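Local coordinates for BILBO1_N domain-containing protein (PDB 7A1I) that is of unknown function but carries a ubiquitin-like BILBO1 N-terminal domain that probably acts as a protein-binding module, consistent with a cytoskeletal role like that of BILBO1, at residues V10-D15 and L88-T93; Y38-F43 and R54-N59; K18-F23 and P101-G106; A61-D66 and H82-Y87. All blocks are in the same frame, centred on the assembly; numbering follows the deposited sequence.

Contact 1 (V10-D15 and L88-T93); sequences VATDCD and LFQPDT. With NA (sodium ion), chain E.
Two neighbouring parallel strands, 6-14 and 84-89, lie in the interior of a mixed sheet whose strand order fits the beta-grasp, ubiquitin-like fold of this family. Leu88 N donates to Ala11 O at 2.9 Å, almost in line with the C=O bond, which fixes the register at this end of the pair. Beyond it the chains spread apart, and the side chain of Gln90 spans the gap. Its CB is directed toward strand 6-14, with CG anti to the carbonyl carbon (chi1 -56°) and an extended chain beyond. CG and then CD pass beside Thr12 OG1, crossing the threonine at about a right angle. At the tip, NE2 gives a hydrogen bond of 2.7 Å to Asp13 O, arriving in the carbonyl plane on a lone pair, with the acceptor close to the amide plane of Gln90. The same nitrogen makes a weak, bent bond to Thr12 OG1, 3.0 Å from NE2 with an angle of 131° at the hydrogen. Thr12 OG1, anti to its backbone N, donates a hydrogen bond to Leu88 O from above the carbonyl plane. A water accepts from Asp13 N and lies within donating distance of Leu88 O, which the Thr12 hydroxyl already holds. Asp13 turns its carboxylate elsewhere, to a salt bridge with Lys18. On the backbone side of Gln90, its O is a long 3.0 Å from a bound sodium ion. Under helix 32-50, Val10 CG1 presses against Leu88 CD1 at 3.5 Å, closer than two methyl groups normally settle.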
loop_
_atom_site.group_PDB
_atom_site.type_symbol
_atom_site.label_atom_id
_atom_site.label_comp_id
_atom_site.label_asym_id
_atom_site.label_seq_id
_atom_site.Cartn_x
_atom_site.Cartn_y
_atom_site.Cartn_z
ATOM N N VAL A 10 -3.226 1.783 0.199
ATOM C CA VAL A 10 -1.957 1.071 0.150
ATOM C C VAL A 10 -1.427 1.195 -1.267
ATOM O O VAL A 10 -2.142 0.863 -2.221
ATOM C CB VAL A 10 -2.110 -0.403 0.526
ATOM C CG1 VAL A 10 -0.758 -1.078 0.529
ATOM C CG2 VAL A 10 -2.782 -0.515 1.927
ATOM N N ALA A 11 -0.209 1.719 -1.418
ATOM C CA ALA A 11 0.342 1.919 -2.763
ATOM C C ALA A 11 1.673 1.185 -2.869
ATOM O O ALA A 11 2.266 0.788 -1.857
ATOM C CB ALA A 11 0.512 3.410 -3.098
ATOM N N THR A 12 2.083 0.929 -4.111
ATOM C CA THR A 12 3.348 0.246 -4.389
ATOM C C THR A 12 3.730 0.518 -5.842
ATOM O O THR A 12 2.944 1.064 -6.614
ATOM C CB THR A 12 3.254 -1.266 -4.097
ATOM O OG1 THR A 12 4.569 -1.848 -3.984
ATOM C CG2 THR A 12 2.441 -2.006 -5.148
ATOM N N ASP A 13 4.943 0.114 -6.207
ATOM C CA ASP A 13 5.468 0.327 -7.551
ATOM C C ASP A 13 5.170 -0.863 -8.458
ATOM O O ASP A 13 5.379 -2.016 -8.083
ATOM C CB ASP A 13 6.977 0.570 -7.485
ATOM C CG ASP A 13 7.582 0.922 -8.837
ATOM O OD1 ASP A 13 7.707 2.131 -9.134
ATOM O OD2 ASP A 13 7.956 -0.008 -9.591
ATOM N N CYS A 14 4.707 -0.580 -9.670
ATOM C CA CYS A 14 4.448 -1.600 -10.681
ATOM C C CYS A 14 5.093 -1.120 -11.978
ATOM O O CYS A 14 4.569 -0.227 -12.661
ATOM C CB CYS A 14 2.956 -1.860 -10.841
ATOM S SG CYS A 14 2.591 -3.209 -11.983
ATOM N N ASP A 15 6.265 -1.692 -12.266
ATOM C CA ASP A 15 7.039 -1.423 -13.476
ATOM C C ASP A 15 7.243 0.072 -13.701
ATOM O O ASP A 15 7.168 0.573 -14.827
ATOM C CB ASP A 15 6.379 -2.079 -14.685
ATOM C CG ASP A 15 6.729 -3.550 -14.800
ATOM O OD1 ASP A 15 7.456 -4.053 -13.912
ATOM O OD2 ASP A 15 6.280 -4.206 -15.763
ATOM N N LEU A 88 4.260 0.328 0.235
ATOM C CA LEU A 88 4.957 -0.943 0.383
ATOM C C LEU A 88 6.169 -0.978 -0.539
ATOM O O LEU A 88 6.038 -0.774 -1.758
ATOM C CB LEU A 88 4.029 -2.123 0.084
ATOM C CG LEU A 88 2.761 -2.147 0.938
ATOM C CD1 LEU A 88 1.873 -3.347 0.586
ATOM C CD2 LEU A 88 3.109 -2.133 2.438
ATOM N N PHE A 89 7.345 -1.165 0.049
ATOM C CA PHE A 89 8.558 -1.414 -0.713
ATOM C C PHE A 89 8.654 -2.895 -1.049
ATOM O O PHE A 89 8.159 -3.753 -0.310
ATOM C CB PHE A 89 9.792 -0.959 0.070
ATOM C CG PHE A 89 9.854 0.517 0.277
ATOM C CD1 PHE A 89 10.136 1.365 -0.794
ATOM C CD2 PHE A 89 9.621 1.071 1.534
ATOM C CE1 PHE A 89 10.184 2.734 -0.620
ATOM C CE2 PHE A 89 9.683 2.444 1.719
ATOM C CZ PHE A 89 9.962 3.281 0.630
ATOM N N GLN A 90 9.279 -3.194 -2.189
ATOM C CA GLN A 90 9.470 -4.566 -2.632
ATOM C C GLN A 90 10.950 -4.898 -2.775
ATOM O O GLN A 90 11.776 -4.011 -3.003
ATOM C CB GLN A 90 8.785 -4.817 -3.983
ATOM C CG GLN A 90 7.310 -4.496 -4.038
ATOM C CD GLN A 90 6.805 -4.505 -5.472
ATOM O OE1 GLN A 90 6.907 -5.521 -6.161
ATOM N NE2 GLN A 90 6.278 -3.373 -5.936
ATOM N N PRO A 91 11.315 -6.172 -2.683
ATOM C CA PRO A 91 12.670 -6.576 -3.068
ATOM C C PRO A 91 12.815 -6.591 -4.586
ATOM O O PRO A 91 11.831 -6.641 -5.324
ATOM C CB PRO A 91 12.789 -7.986 -2.486
ATOM C CG PRO A 91 11.379 -8.509 -2.527
ATOM C CD PRO A 91 10.503 -7.320 -2.225
ATOM N N ASP A 92 14.074 -6.531 -5.042
ATOM C CA ASP A 92 14.412 -6.603 -6.475
ATOM C C ASP A 92 13.691 -5.525 -7.296
ATOM O O ASP A 92 13.289 -5.758 -8.438
ATOM C CB ASP A 92 14.101 -7.998 -7.040
ATOM C CG ASP A 92 15.044 -9.076 -6.519
ATOM O OD1 ASP A 92 16.271 -8.924 -6.708
ATOM O OD2 ASP A 92 14.559 -10.045 -5.870
ATOM N N THR A 93 13.556 -4.322 -6.734
ATOM C CA THR A 93 12.731 -3.285 -7.342
ATOM C C THR A 93 13.447 -1.945 -7.281
ATOM O O THR A 93 13.897 -1.525 -6.214
ATOM C CB THR A 93 11.358 -3.205 -6.629
ATOM O OG1 THR A 93 10.600 -4.389 -6.900
ATOM C CG2 THR A 93 10.553 -1.996 -7.099
HETATM NA NA NA E . 13.555 -2.416 -1.242
HETATM O O HOH W 1 7.188 -0.519 -4.385
HETATM O O HOH W 2 12.994 -2.103 0.846
#

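Contact 2 (Y38-F43 and R54-N59); sequences YSTTAF and RAFAVN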
loop_
_atom_site.group_PDB
_atom_site.type_symbol
_atom_site.label_atom_id
_atom_site.label_comp_id
_atom_site.label_asym_id
_atom_site.label_seq_id
_atom_site.Cartn_x
_atom_site.Cartn_y
_atom_site.Cartn_z
ATOM N N TYR A 38 -3.655 -8.774 3.160
ATOM C CA TYR A 38 -4.623 -8.332 2.151
ATOM C C TYR A 38 -3.920 -7.648 0.978
ATOM O O TYR A 38 -4.243 -7.906 -0.192
ATOM C CB TYR A 38 -5.646 -7.372 2.767
ATOM C CG TYR A 38 -6.708 -8.005 3.649
ATOM C CD1 TYR A 38 -7.597 -7.213 4.363
ATOM C CD2 TYR A 38 -6.814 -9.383 3.776
ATOM C CE1 TYR A 38 -8.573 -7.776 5.173
ATOM C CE2 TYR A 38 -7.786 -9.957 4.583
ATOM C CZ TYR A 38 -8.663 -9.149 5.279
ATOM O OH TYR A 38 -9.624 -9.717 6.082
ATOM N N SER A 39 -2.957 -6.766 1.282
ATOM C CA SER A 39 -2.219 -6.058 0.250
ATOM C C SER A 39 -1.418 -7.013 -0.620
ATOM O O SER A 39 -1.335 -6.833 -1.838
ATOM C CB SER A 39 -1.275 -5.034 0.901
ATOM O OG SER A 39 -1.999 -4.035 1.595
ATOM N N THR A 40 -0.785 -8.012 -0.007
ATOM C CA THR A 40 0.010 -8.959 -0.773
ATOM C C THR A 40 -0.870 -9.773 -1.717
ATOM O O THR A 40 -0.534 -9.948 -2.902
ATOM C CB THR A 40 0.796 -9.851 0.180
ATOM O OG1 THR A 40 1.792 -9.053 0.845
ATOM C CG2 THR A 40 1.445 -11.020 -0.565
ATOM N N THR A 41 -2.024 -10.236 -1.226
ATOM C CA THR A 41 -2.960 -10.950 -2.099
ATOM C C THR A 41 -3.422 -10.061 -3.254
ATOM O O THR A 41 -3.429 -10.489 -4.422
ATOM C CB THR A 41 -4.173 -11.432 -1.307
ATOM O OG1 THR A 41 -3.741 -12.304 -0.259
ATOM C CG2 THR A 41 -5.124 -12.211 -2.224
ATOM N N ALA A 42 -3.811 -8.817 -2.935
ATOM C CA ALA A 42 -4.379 -7.911 -3.927
ATOM C C ALA A 42 -3.361 -7.537 -4.991
ATOM O O ALA A 42 -3.694 -7.488 -6.179
ATOM C CB ALA A 42 -4.919 -6.649 -3.254
ATOM N N PHE A 43 -2.122 -7.262 -4.597
ATOM C CA PHE A 43 -1.137 -6.856 -5.587
ATOM C C PHE A 43 -0.607 -8.039 -6.380
ATOM O O PHE A 43 -0.256 -7.876 -7.555
ATOM C CB PHE A 43 0.018 -6.101 -4.932
ATOM C CG PHE A 43 -0.322 -4.688 -4.573
ATOM C CD1 PHE A 43 -0.110 -4.223 -3.278
ATOM C CD2 PHE A 43 -0.858 -3.830 -5.517
ATOM C CE1 PHE A 43 -0.430 -2.921 -2.938
ATOM C CE2 PHE A 43 -1.174 -2.527 -5.188
ATOM C CZ PHE A 43 -0.965 -2.070 -3.891
ATOM N N ARG A 54 6.367 -12.099 -12.230
ATOM C CA ARG A 54 7.019 -12.169 -10.928
ATOM C C ARG A 54 6.008 -11.941 -9.807
ATOM O O ARG A 54 4.989 -11.270 -9.978
ATOM C CB ARG A 54 8.154 -11.154 -10.828
ATOM C CG ARG A 54 7.699 -9.722 -10.705
ATOM C CD ARG A 54 8.880 -8.757 -10.757
ATOM N NE ARG A 54 8.429 -7.369 -10.688
ATOM C CZ ARG A 54 8.170 -6.623 -11.756
ATOM N NH1 ARG A 54 8.325 -7.132 -12.972
ATOM N NH2 ARG A 54 7.751 -5.371 -11.607
ATOM N N ALA A 55 6.298 -12.522 -8.655
ATOM C CA ALA A 55 5.423 -12.388 -7.501
ATOM C C ALA A 55 5.623 -11.038 -6.817
ATOM O O ALA A 55 6.693 -10.430 -6.896
ATOM C CB ALA A 55 5.686 -13.516 -6.502
ATOM N N PHE A 56 4.556 -10.546 -6.187
ATOM C CA PHE A 56 4.647 -9.371 -5.335
ATOM C C PHE A 56 4.951 -9.782 -3.898
ATOM O O PHE A 56 4.340 -10.713 -3.365
ATOM C CB PHE A 56 3.349 -8.557 -5.379
ATOM C CG PHE A 56 3.335 -7.425 -4.400
ATOM C CD1 PHE A 56 3.851 -6.177 -4.750
ATOM C CD2 PHE A 56 2.822 -7.609 -3.115
ATOM C CE1 PHE A 56 3.860 -5.139 -3.832
ATOM C CE2 PHE A 56 2.822 -6.584 -2.206
ATOM C CZ PHE A 56 3.342 -5.339 -2.561
ATOM N N ALA A 57 5.868 -9.061 -3.253
ATOM C CA ALA A 57 6.092 -9.257 -1.824
ATOM C C ALA A 57 6.552 -7.950 -1.188
ATOM O O ALA A 57 7.153 -7.093 -1.845
ATOM C CB ALA A 57 7.122 -10.357 -1.551
ATOM N N VAL A 58 6.271 -7.808 0.104
ATOM C CA VAL A 58 6.679 -6.638 0.876
ATOM C C VAL A 58 7.956 -6.958 1.633
ATOM O O VAL A 58 8.023 -7.972 2.347
ATOM C CB VAL A 58 5.569 -6.200 1.848
ATOM C CG1 VAL A 58 6.034 -5.016 2.702
ATOM C CG2 VAL A 58 4.321 -5.837 1.083
ATOM N N ASN A 59 8.982 -6.105 1.491
ATOM C CA ASN A 59 10.117 -6.214 2.401
ATOM C C ASN A 59 10.280 -5.003 3.319
ATOM O O ASN A 59 11.105 -5.061 4.241
ATOM C CB ASN A 59 11.431 -6.535 1.642
ATOM C CG ASN A 59 11.955 -5.389 0.799
ATOM O OD1 ASN A 59 11.221 -4.493 0.397
ATOM N ND2 ASN A 59 13.249 -5.443 0.497
HETATM O O HOH W 3 4.378 -9.825 1.337
#
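Ser39 opens the contact with its backbone: Ser39 O lies 4.2 Å from Phe56 CE2, while its hydroxyl is bonded back to Leu35 O. One residue on, Thr40 CA approaches Phe56 CD2 at 3.9 Å. Thr40 CG2, anti to the backbone N, comes near Phe56 O. OG1, anti to the carbonyl carbon, is bonded to Leu36 O and accepts a 2.7 Å hydrogen bond from a water. That water in turn accepts from Val58 N at 3.0 Å, so a single solvent molecule joins helix side chain to loop backbone; Val58 CG2 touches the same hydroxyl. The segment belongs to helix 32-50, the long helix laid across the sheet in this ubiquitin-like fold, and 54-59 is the irregular connection that leads from it to strand 60-65. Ala42 faces strand 17-25 instead, against Leu21 and Phe23. Phe43 makes the main apolar contact: the helix backbone carries its CB over the centre of the Phe56 ring, 3.6 Å from the centroid and 13° off the normal, a CH-pi contact. With CG anti to the carbonyl carbon (chi1 -77°), the Phe43 ring swings alongside so that CD1 meets Phe56 CZ at 3.7 Å. The side chains lie side by side and point the same way; the ring planes are 48° apart, an oblique pair with centroids at 5.0 Å. Asn44 anchors Phe56 N through OD1.

Contact 3 (K18-F23 and P101-G106); sequences KVNLRF and PEPYEG. With EDO (1,2-ethanediol), chain G.
Three backbone hydrogen bonds hold the short strand 104-105 parallel to the edge of strand 17-25. Tyr104 N donates to Asn20 O from above the carbonyl plane, Arg22 N to Tyr104 O at 2.8 Å almost along the C=O axis, and Gly106 N to Arg22 O in the carbonyl plane. Just before this pairing, Asn20 ND2 reaches Pro101 O at 2.9 Å, the oxygen lying near the amide plane, while Pro101 CG rests 3.3 Å from Lys18 O. Past the backbone, Arg22 and Glu105 run side by side in the same direction. Bends at chi2 and chi3 bring the guanidinium round to a salt bridge of 2.8 Å between Arg22 NH2 and Glu105 OE2. The carboxylate plane is tilted 48° from the guanidinium, and the individual bonds are weak: Glu105 OE1 lies in the guanidinium plane but 3.4 Å from Arg22 NE. Waters reinforce both ends, one between Asn20 N and Glu102 O, another between Arg22 O and Glu105 OE1. Val19 CG1 and Leu21 CD2 approach the edge of the Tyr104 ring. In the second shell, Gln85 NE2 binds Asn20 OD1 and helps fix the rotation of the amide. Within this chain strand 104-105 is an outermost strand of the sheet, with strand 6-14 flanking 17-25 across from it and helix 32-50 packed on Leu21 and Phe23.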
loop_
_atom_site.group_PDB
_atom_site.type_symbol
_atom_site.label_atom_id
_atom_site.label_comp_id
_atom_site.label_asym_id
_atom_site.label_seq_id
_atom_site.Cartn_x
_atom_site.Cartn_y
_atom_site.Cartn_z
ATOM N N LYS A 18 3.129 4.072 -10.078
ATOM C CA LYS A 18 2.584 3.818 -8.743
ATOM C C LYS A 18 1.131 3.359 -8.843
ATOM O O LYS A 18 0.345 3.938 -9.600
ATOM C CB LYS A 18 2.697 5.048 -7.841
ATOM C CG LYS A 18 4.085 5.674 -7.837
ATOM C CD LYS A 18 5.158 4.686 -7.406
ATOM C CE LYS A 18 6.550 5.273 -7.646
ATOM N NZ LYS A 18 7.655 4.379 -7.183
ATOM N N VAL A 19 0.792 2.292 -8.117
ATOM C CA VAL A 19 -0.564 1.749 -8.074
ATOM C C VAL A 19 -1.072 1.866 -6.640
ATOM O O VAL A 19 -0.371 1.477 -5.698
ATOM C CB VAL A 19 -0.624 0.278 -8.521
ATOM C CG1 VAL A 19 -2.062 -0.250 -8.418
ATOM C CG2 VAL A 19 -0.116 0.129 -9.921
ATOM N N ASN A 20 -2.287 2.391 -6.482
ATOM C CA ASN A 20 -2.877 2.684 -5.183
ATOM C C ASN A 20 -4.214 1.955 -5.071
ATOM O O ASN A 20 -5.025 2.013 -5.998
ATOM C CB ASN A 20 -3.064 4.201 -5.032
ATOM C CG ASN A 20 -3.235 4.635 -3.591
ATOM O OD1 ASN A 20 -2.948 3.890 -2.676
ATOM N ND2 ASN A 20 -3.708 5.857 -3.395
ATOM N N LEU A 21 -4.420 1.252 -3.946
ATOM C CA LEU A 21 -5.633 0.499 -3.632
ATOM C C LEU A 21 -6.251 0.978 -2.320
ATOM O O LEU A 21 -5.541 1.261 -1.351
ATOM C CB LEU A 21 -5.340 -1.003 -3.480
ATOM C CG LEU A 21 -4.637 -1.699 -4.641
ATOM C CD1 LEU A 21 -4.387 -3.163 -4.307
ATOM C CD2 LEU A 21 -5.462 -1.565 -5.905
ATOM N N ARG A 22 -7.579 1.022 -2.263
ATOM C CA ARG A 22 -8.292 1.397 -1.047
ATOM C C ARG A 22 -8.954 0.166 -0.448
ATOM O O ARG A 22 -9.625 -0.588 -1.164
ATOM C CB ARG A 22 -9.340 2.476 -1.332
ATOM C CG ARG A 22 -9.771 3.252 -0.100
ATOM C CD ARG A 22 -10.933 2.607 0.616
ATOM N NE ARG A 22 -12.117 2.538 -0.230
ATOM C CZ ARG A 22 -13.032 3.497 -0.288
ATOM N NH1 ARG A 22 -12.894 4.589 0.454
ATOM N NH2 ARG A 22 -14.087 3.361 -1.080
ATOM N N PHE A 23 -8.800 -0.008 0.869
ATOM C CA PHE A 23 -9.456 -1.063 1.628
ATOM C C PHE A 23 -10.334 -0.439 2.704
ATOM O O PHE A 23 -9.924 0.513 3.379
ATOM C CB PHE A 23 -8.432 -2.004 2.280
ATOM C CG PHE A 23 -7.619 -2.779 1.288
ATOM C CD1 PHE A 23 -6.320 -2.392 0.981
ATOM C CD2 PHE A 23 -8.154 -3.893 0.655
ATOM C CE1 PHE A 23 -5.572 -3.102 0.048
ATOM C CE2 PHE A 23 -7.419 -4.603 -0.285
ATOM C CZ PHE A 23 -6.131 -4.217 -0.588
ATOM N N PRO A 101 -1.320 7.871 -7.228
ATOM C CA PRO A 101 -2.609 8.252 -7.812
ATOM C C PRO A 101 -3.781 7.982 -6.876
ATOM O O PRO A 101 -3.648 7.401 -5.800
ATOM C CB PRO A 101 -2.702 7.369 -9.053
ATOM C CG PRO A 101 -1.895 6.182 -8.729
ATOM C CD PRO A 101 -0.791 6.627 -7.813
ATOM N N GLU A 102 -4.952 8.427 -7.328
ATOM C CA GLU A 102 -6.200 8.043 -6.694
ATOM C C GLU A 102 -6.277 6.518 -6.646
ATOM O O GLU A 102 -5.771 5.834 -7.542
ATOM C CB GLU A 102 -7.393 8.563 -7.494
ATOM C CG GLU A 102 -7.363 10.032 -7.863
ATOM C CD GLU A 102 -7.625 10.954 -6.700
ATOM O OE1 GLU A 102 -7.241 12.141 -6.798
ATOM O OE2 GLU A 102 -8.232 10.505 -5.707
ATOM N N PRO A 103 -6.887 5.958 -5.614
ATOM C CA PRO A 103 -6.911 4.500 -5.483
ATOM C C PRO A 103 -8.030 3.857 -6.296
ATOM O O PRO A 103 -9.121 4.407 -6.451
ATOM C CB PRO A 103 -7.156 4.296 -3.985
ATOM C CG PRO A 103 -7.986 5.504 -3.593
ATOM C CD PRO A 103 -7.423 6.635 -4.416
ATOM N N TYR A 104 -7.747 2.652 -6.785
ATOM C CA TYR A 104 -8.814 1.727 -7.136
ATOM C C TYR A 104 -9.374 1.102 -5.859
ATOM O O TYR A 104 -8.748 1.138 -4.798
ATOM C CB TYR A 104 -8.298 0.595 -8.014
ATOM C CG TYR A 104 -7.615 0.992 -9.300
ATOM C CD1 TYR A 104 -8.288 1.713 -10.283
ATOM C CD2 TYR A 104 -6.290 0.652 -9.526
ATOM C CE1 TYR A 104 -7.664 2.062 -11.463
ATOM C CE2 TYR A 104 -5.658 1.000 -10.698
ATOM C CZ TYR A 104 -6.352 1.703 -11.666
ATOM O OH TYR A 104 -5.722 2.063 -12.836
ATOM N N GLU A 105 -10.538 0.468 -5.980
ATOM C CA GLU A 105 -11.042 -0.376 -4.910
ATOM C C GLU A 105 -10.218 -1.658 -4.827
ATOM O O GLU A 105 -10.049 -2.362 -5.821
ATOM C CB GLU A 105 -12.513 -0.703 -5.149
ATOM C CG GLU A 105 -13.417 0.516 -5.114
ATOM C CD GLU A 105 -13.503 1.166 -3.749
ATOM O OE1 GLU A 105 -13.198 0.497 -2.730
ATOM O OE2 GLU A 105 -13.849 2.368 -3.699
ATOM N N GLY A 106 -9.721 -1.981 -3.626
ATOM C CA GLY A 106 -8.874 -3.158 -3.490
ATOM C C GLY A 106 -9.624 -4.466 -3.334
ATOM O O GLY A 106 -9.080 -5.521 -3.676
HETATM C C1 EDO G . -8.705 5.532 -9.651
HETATM O O1 EDO G . -10.000 5.041 -10.017
HETATM C C2 EDO G . -7.886 5.758 -10.912
HETATM O O2 EDO G . -6.532 6.070 -10.553
HETATM O O HOH W 4 -4.355 3.572 -8.445
HETATM O O HOH W 5 -12.323 -1.998 -1.354
#

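Contact 4 (A61-D66 and H82-Y87); sequences AVVFND and HNSQVY. With NA (sodium ion), chain F.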
loop_
_atom_site.group_PDB
_atom_site.type_symbol
_atom_site.label_atom_id
_atom_site.label_comp_id
_atom_site.label_asym_id
_atom_site.label_seq_id
_atom_site.Cartn_x
_atom_site.Cartn_y
_atom_site.Cartn_z
ATOM N N ALA A 61 7.607 -1.433 4.912
ATOM C CA ALA A 61 6.368 -0.656 4.814
ATOM C C ALA A 61 6.479 0.697 5.514
ATOM O O ALA A 61 7.096 0.793 6.578
ATOM C CB ALA A 61 5.183 -1.441 5.396
ATOM N N VAL A 62 5.874 1.744 4.928
ATOM C CA VAL A 62 5.829 3.061 5.562
ATOM C C VAL A 62 4.409 3.608 5.507
ATOM O O VAL A 62 3.585 3.198 4.691
ATOM C CB VAL A 62 6.812 4.079 4.925
ATOM C CG1 VAL A 62 8.247 3.717 5.253
ATOM C CG2 VAL A 62 6.579 4.192 3.406
ATOM N N VAL A 63 4.120 4.549 6.401
ATOM C CA VAL A 63 2.809 5.180 6.450
ATOM C C VAL A 63 3.015 6.684 6.532
ATOM O O VAL A 63 3.925 7.162 7.222
ATOM C CB VAL A 63 1.937 4.652 7.612
ATOM C CG1 VAL A 63 2.629 4.844 8.990
ATOM C CG2 VAL A 63 0.558 5.314 7.600
ATOM N N PHE A 64 2.203 7.430 5.790
ATOM C CA PHE A 64 2.375 8.876 5.746
ATOM C C PHE A 64 1.761 9.521 6.983
ATOM O O PHE A 64 0.602 9.269 7.316
ATOM C CB PHE A 64 1.765 9.472 4.478
ATOM C CG PHE A 64 2.090 10.931 4.291
ATOM C CD1 PHE A 64 1.112 11.903 4.432
ATOM C CD2 PHE A 64 3.384 11.324 3.980
ATOM C CE1 PHE A 64 1.419 13.249 4.253
ATOM C CE2 PHE A 64 3.703 12.664 3.813
ATOM C CZ PHE A 64 2.718 13.627 3.944
ATOM N N ASN A 65 2.534 10.383 7.636
ATOM C CA ASN A 65 2.130 11.073 8.851
ATOM C C ASN A 65 1.713 12.481 8.449
ATOM O O ASN A 65 2.526 13.250 7.927
ATOM C CB ASN A 65 3.281 11.095 9.862
ATOM C CG ASN A 65 2.846 11.515 11.266
ATOM O OD1 ASN A 65 1.774 12.083 11.463
ATOM N ND2 ASN A 65 3.680 11.212 12.251
ATOM N N ASP A 66 0.447 12.808 8.698
ATOM C CA ASP A 66 -0.078 14.116 8.332
ATOM C C ASP A 66 0.536 15.233 9.175
ATOM O O ASP A 66 0.802 16.325 8.658
ATOM C CB ASP A 66 -1.598 14.116 8.502
ATOM C CG ASP A 66 -2.291 13.031 7.686
ATOM O OD1 ASP A 66 -1.744 12.605 6.642
ATOM O OD2 ASP A 66 -3.383 12.583 8.111
ATOM N N HIS A 82 -7.788 6.563 10.118
ATOM C CA HIS A 82 -8.646 6.717 8.954
ATOM C C HIS A 82 -7.945 7.527 7.872
ATOM O O HIS A 82 -7.173 8.446 8.157
ATOM C CB HIS A 82 -9.974 7.369 9.344
ATOM C CG HIS A 82 -10.944 7.477 8.207
ATOM N ND1 HIS A 82 -11.112 6.473 7.275
ATOM C CD2 HIS A 82 -11.821 8.452 7.871
ATOM C CE1 HIS A 82 -12.034 6.836 6.401
ATOM N NE2 HIS A 82 -12.483 8.031 6.742
ATOM N N ASN A 83 -8.167 7.129 6.621
ATOM C CA ASN A 83 -7.606 7.791 5.446
ATOM C C ASN A 83 -6.088 7.739 5.424
ATOM O O ASN A 83 -5.452 8.556 4.743
ATOM C CB ASN A 83 -8.080 9.246 5.332
ATOM C CG ASN A 83 -9.508 9.360 4.837
ATOM O OD1 ASN A 83 -10.018 8.459 4.167
ATOM N ND2 ASN A 83 -10.161 10.475 5.158
ATOM N N SER A 84 -5.485 6.793 6.143
ATOM C CA SER A 84 -4.041 6.647 6.077
ATOM C C SER A 84 -3.605 6.193 4.688
ATOM O O SER A 84 -4.326 5.482 3.981
ATOM C CB SER A 84 -3.548 5.656 7.134
ATOM O OG SER A 84 -3.565 6.245 8.428
ATOM N N GLN A 85 -2.409 6.628 4.293
ATOM C CA GLN A 85 -1.782 6.192 3.051
ATOM C C GLN A 85 -0.551 5.375 3.421
ATOM O O GLN A 85 0.376 5.886 4.067
ATOM C CB GLN A 85 -1.390 7.370 2.147
ATOM C CG GLN A 85 -0.699 6.928 0.866
ATOM C CD GLN A 85 -1.668 6.259 -0.136
ATOM O OE1 GLN A 85 -2.648 6.868 -0.566
ATOM N NE2 GLN A 85 -1.403 5.005 -0.472
ATOM N N VAL A 86 -0.553 4.123 3.022
ATOM C CA VAL A 86 0.569 3.216 3.209
ATOM C C VAL A 86 1.316 3.059 1.896
ATOM O O VAL A 86 0.718 3.115 0.806
ATOM C CB VAL A 86 0.059 1.859 3.733
ATOM C CG1 VAL A 86 1.170 0.812 3.723
ATOM C CG2 VAL A 86 -0.453 2.042 5.174
ATOM N N TYR A 87 2.635 2.867 1.995
ATOM C CA TYR A 87 3.462 2.536 0.840
ATOM C C TYR A 87 4.276 1.292 1.158
ATOM O O TYR A 87 4.932 1.228 2.204
ATOM C CB TYR A 87 4.407 3.687 0.444
ATOM C CG TYR A 87 5.054 3.473 -0.905
ATOM C CD1 TYR A 87 6.358 2.978 -1.016
ATOM C CD2 TYR A 87 4.368 3.784 -2.078
ATOM C CE1 TYR A 87 6.949 2.790 -2.271
ATOM C CE2 TYR A 87 4.947 3.588 -3.331
ATOM C CZ TYR A 87 6.222 3.089 -3.424
ATOM O OH TYR A 87 6.794 2.920 -4.669
HETATM NA NA NA F . -1.408 8.873 9.398
HETATM O O HOH W 6 -1.527 8.641 5.911
#
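Backbone hydrogen bonds come first. Val62 and Tyr87 form an antiparallel hydrogen-bonded pair: Val62 N to Tyr87 O, and Tyr87 N to Val62 O, each 2.9 Å and straight, 169° and 170° at the hydrogen. Phe64 N adds a third, to Gln85 O. Between these lies the non-hydrogen-bonded pair Val63 and Val86, with CA atoms 4.4 Å apart, where Val63 CA also offers a CH contact of 3.5 Å to Gln85 O. This is the antiparallel pairing of strands 60-65 and 84-89 in the beta-grasp sheet, and 60-65 is flanked by 70-73. Next along, a water bridges the strands, donating to Phe64 O at 2.6 Å and accepting from Gln85 N at 2.7 Å. Phe64 O also coordinates a sodium ion. Apolar contacts fall on both faces. Val62 CG2, crowded between backbone N and carbonyl carbon, lies 3.7 Å from Tyr87 CB, and on the other face Val63 CG2 approaches Val86 CG2. A chain of another protein packs on Val62, Phe64, Gln85 and Tyr87, consistent with a binding surface. Gln85 NE2 donates to Val86 O at 3.1 Å from above the carbonyl plane, with Asn20 its other partner; Tyr87 OH is bonded to Asp95 and Lys18.

From the N terminus, 10-15 opens contact 1 and 18-23 opens contact 3 on the next strand. Contact 2 then closes the shortest loop, from helix 32-50 to the segment that follows it, and contact 4 comes after it in series, pairing strand 60-65 with 84-89. Both nest inside contacts 1 and 3. Contact 1 closes at 88-93 and contact 3 only at 101-106, so these two cross. Contacts 1, 3 and 4 knit one sheet, joined by backbone bonds Val10 to Leu21 and Ala11 to Val86, while Asn20 to Gln85 spans strand 6-14. Contact 2 fastens the helix side, with Phe56 against Thr12 and Phe43 against Leu21; Arg54 adds a salt bridge to Asp15.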